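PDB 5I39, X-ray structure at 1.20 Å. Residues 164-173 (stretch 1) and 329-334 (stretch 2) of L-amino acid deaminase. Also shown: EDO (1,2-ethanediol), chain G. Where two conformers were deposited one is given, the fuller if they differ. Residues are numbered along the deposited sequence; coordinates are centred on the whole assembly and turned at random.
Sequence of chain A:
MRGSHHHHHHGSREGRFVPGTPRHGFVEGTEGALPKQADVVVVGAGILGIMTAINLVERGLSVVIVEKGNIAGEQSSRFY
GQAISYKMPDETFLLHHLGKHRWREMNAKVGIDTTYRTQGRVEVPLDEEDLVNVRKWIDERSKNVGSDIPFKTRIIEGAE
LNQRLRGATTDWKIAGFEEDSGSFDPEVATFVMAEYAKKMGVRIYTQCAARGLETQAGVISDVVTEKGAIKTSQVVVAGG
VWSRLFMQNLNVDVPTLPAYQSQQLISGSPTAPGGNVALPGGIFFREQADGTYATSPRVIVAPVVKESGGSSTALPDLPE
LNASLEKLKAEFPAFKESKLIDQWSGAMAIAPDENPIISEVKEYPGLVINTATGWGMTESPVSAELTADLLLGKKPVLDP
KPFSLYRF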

# COMPACT_ATOMS: atom_id res chain seq x y z
N ARG A 164 11.59 23.33 -3.73
CA ARG A 164 10.54 22.30 -3.63
C ARG A 164 9.13 22.89 -3.63
O ARG A 164 8.19 22.23 -4.05
CB ARG A 164 10.70 21.46 -2.36
CG ARG A 164 12.01 20.70 -2.20
CD ARG A 164 12.29 19.68 -3.28
NE ARG A 164 11.35 18.55 -3.29
CZ ARG A 164 11.57 17.37 -3.87
NH1 ARG A 164 12.71 17.10 -4.50
NH2 ARG A 164 10.63 16.43 -3.81
N LEU A 165 8.99 24.13 -3.16
CA LEU A 165 7.68 24.80 -3.10
C LEU A 165 7.59 25.98 -4.06
O LEU A 165 6.90 26.97 -3.78
CB LEU A 165 7.40 25.23 -1.66
CG LEU A 165 7.37 24.10 -0.63
CD1 LEU A 165 7.18 24.67 0.77
CD2 LEU A 165 6.27 23.09 -0.92
N ARG A 166 8.25 25.88 -5.20
CA ARG A 166 8.28 26.98 -6.15
C ARG A 166 6.88 27.27 -6.70
O ARG A 166 6.13 26.35 -7.02
CB ARG A 166 9.30 26.74 -7.27
CG ARG A 166 9.03 25.57 -8.19
CD ARG A 166 10.24 25.32 -9.09
NE ARG A 166 10.09 24.13 -9.93
CZ ARG A 166 10.23 22.87 -9.52
NH1 ARG A 166 10.51 22.57 -8.25
NH2 ARG A 166 10.07 21.88 -10.39
N GLY A 167 6.53 28.55 -6.74
CA GLY A 167 5.20 28.99 -7.13
C GLY A 167 4.16 29.01 -6.03
O GLY A 167 2.99 29.32 -6.30
N ALA A 168 4.55 28.70 -4.79
CA ALA A 168 3.63 28.76 -3.65
C ALA A 168 3.28 30.21 -3.32
O ALA A 168 4.15 31.09 -3.37
CB ALA A 168 4.26 28.10 -2.44
N THR A 169 2.01 30.45 -3.00
CA THR A 169 1.52 31.76 -2.59
C THR A 169 2.02 32.14 -1.20
O THR A 169 2.37 33.29 -0.93
CB THR A 169 -0.02 31.76 -2.59
OG1 THR A 169 -0.48 31.41 -3.90
CG2 THR A 169 -0.59 33.11 -2.20
N THR A 170 2.03 31.15 -0.30
CA THR A 170 2.41 31.36 1.09
C THR A 170 3.93 31.21 1.24
O THR A 170 4.54 30.32 0.64
CB THR A 170 1.69 30.36 2.01
OG1 THR A 170 0.27 30.50 1.84
CG2 THR A 170 2.04 30.58 3.49
N ASP A 171 4.52 32.09 2.05
CA ASP A 171 5.95 32.07 2.31
C ASP A 171 6.27 31.04 3.39
O ASP A 171 6.50 31.37 4.56
CB ASP A 171 6.42 33.48 2.71
CG ASP A 171 7.94 33.65 2.65
OD1 ASP A 171 8.62 32.86 1.97
OD2 ASP A 171 8.44 34.60 3.28
N TRP A 172 6.27 29.77 2.98
CA TRP A 172 6.56 28.66 3.89
C TRP A 172 8.04 28.73 4.28
O TRP A 172 8.89 28.95 3.42
CB TRP A 172 6.24 27.31 3.25
CG TRP A 172 4.83 27.19 2.73
CD1 TRP A 172 4.44 27.19 1.43
CD2 TRP A 172 3.63 27.10 3.51
NE1 TRP A 172 3.07 27.09 1.35
CE2 TRP A 172 2.55 27.03 2.61
CE3 TRP A 172 3.37 27.07 4.89
CZ2 TRP A 172 1.22 26.93 3.04
CZ3 TRP A 172 2.05 26.96 5.32
CH2 TRP A 172 0.99 26.89 4.39
N LYS A 173 8.32 28.55 5.56
CA LYS A 173 9.66 28.79 6.12
C LYS A 173 10.45 27.54 6.50
O LYS A 173 11.68 27.59 6.53
CB LYS A 173 9.54 29.69 7.36
CG LYS A 173 9.02 31.08 7.08
CD LYS A 173 10.02 31.92 6.30
CE LYS A 173 9.59 33.37 6.20
NZ LYS A 173 10.60 34.23 5.52
N LYS A 329 -5.44 25.33 -5.75
CA LYS A 329 -5.19 26.31 -6.81
C LYS A 329 -4.84 27.69 -6.27
O LYS A 329 -4.03 28.40 -6.87
CB LYS A 329 -6.39 26.39 -7.75
CG LYS A 329 -6.58 25.14 -8.58
CD LYS A 329 -7.96 25.07 -9.21
CE LYS A 329 -8.15 23.75 -9.94
NZ LYS A 329 -9.50 23.62 -10.53
N ALA A 330 -5.43 28.07 -5.14
CA ALA A 330 -5.10 29.34 -4.49
C ALA A 330 -3.65 29.33 -3.98
O ALA A 330 -2.94 30.33 -4.09
CB ALA A 330 -6.06 29.63 -3.34
N GLU A 331 -3.22 28.20 -3.43
CA GLU A 331 -1.86 28.07 -2.91
C GLU A 331 -0.82 27.88 -4.01
O GLU A 331 0.30 28.37 -3.90
CB GLU A 331 -1.78 26.94 -1.88
CG GLU A 331 -0.42 26.79 -1.19
CD GLU A 331 0.09 28.06 -0.53
OE1 GLU A 331 -0.73 28.85 -0.01
OE2 GLU A 331 1.32 28.28 -0.54
N PHE A 332 -1.19 27.14 -5.06
CA PHE A 332 -0.33 26.90 -6.22
C PHE A 332 -1.11 27.22 -7.50
O PHE A 332 -1.72 26.33 -8.09
CB PHE A 332 0.15 25.44 -6.22
CG PHE A 332 1.24 25.17 -5.23
CD1 PHE A 332 2.57 25.40 -5.56
CD2 PHE A 332 0.94 24.69 -3.96
CE1 PHE A 332 3.58 25.15 -4.64
CE2 PHE A 332 1.95 24.45 -3.04
CZ PHE A 332 3.27 24.68 -3.38
N PRO A 333 -1.07 28.50 -7.93
CA PRO A 333 -1.76 28.92 -9.16
C PRO A 333 -1.33 28.18 -10.43
O PRO A 333 -2.05 28.21 -11.42
CB PRO A 333 -1.43 30.41 -9.25
CG PRO A 333 -1.20 30.83 -7.84
CD PRO A 333 -0.52 29.66 -7.20
N ALA A 334 -0.18 27.49 -10.39
CA ALA A 334 0.20 26.55 -11.45
C ALA A 334 -0.90 25.53 -11.79
O ALA A 334 -0.95 25.06 -12.92
CB ALA A 334 1.47 25.81 -11.06
C1 EDO G . -12.56 23.40 -8.57
O1 EDO G . -11.27 24.02 -8.49
C2 EDO G . -13.26 23.82 -9.86
O2 EDO G . -12.48 23.51 -11.03
O HOH W 1 2.01 27.75 -8.46

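The most striking feature of this contact is a single buried carboxylate, that of Glu331, which gathers three hydrogen bonds from a loop more than 150 residues away in sequence. OE2 of Glu331 accepts from the backbone N of Thr170 at 3.0 Å and from the indole NE1 of Trp172 at 2.8 Å, while OE1 of Glu331 accepts from OG1 of Thr170 at 2.7 Å. Thr170 thus grips both carboxylate oxygens, one through its main chain and one through its hydroxyl. No cationic side chain from the facing stretch takes part; the charge is met there by neutral donors. Glutamate suits the place because it offers two acceptor oxygens on a chain long enough to bring them to the loop: its CA-to-CB bond points sideways, but with chi1 t and chi2 p the end comes nearer. Trp172, whose CA-to-CB bond points toward the other stretch, meets OE2 at its ring edge, near the ring plane, where the N-H lies.

The backbone beside this carboxylate is bound as well. Phe332 is the first residue after a helix to leave helical phi/psi, and carbonyl oxygens near such an end are available to partners outside the helix. Thr169 takes two of them: its N donates to O of Glu331 at 2.8 Å, with a favourable angle of 155° at the hydrogen, and its OG1 donates to O of Ala330 at 2.7 Å. A threonine fits well here, since its CA-to-CB bond points toward the helix and the short side chain, in the m rotamer, places a hydroxyl directly at the carbonyl. The same O of Glu331 also receives a CA-H...O contact from Ala168, with CA 3.4 Å from O.

Ala168 faces the aromatic ring too. Its CA sits over one face of Phe332, 4.1 Å from the ring centroid and 26° off the normal, a CH-pi arrangement, and its CB lies 3.7 Å from CZ of Phe332. The small methyl also packs beside the carboxylate, with CB of Ala168 3.5 Å from OE2 of Glu331, so alanine supplies apolar contact in little space. CD2 of Leu165 adds a looser apolar contact, 4.2 Å from CZ of Phe332.

The loop reaches this position through a type II beta turn from Leu165 to Ala168, closed by a hydrogen bond from N of Ala168 to O of Leu165 at 3.1 Å. Gly167 occupies the turn position with phi/psi of 85/4, where a CB would be jammed against the carbonyl O of Arg166; the backbone alone therefore calls for glycine. An ideal CB would lie 4.4 Å from CD1 of Phe332, so the demand does not come from the facing ring. The carbonyl of Gly167 is put to use: one water donates to its O at 2.8 Å and accepts from N of Ala334 at 2.9 Å, bridging the turn to the 3-10 segment that follows Phe332.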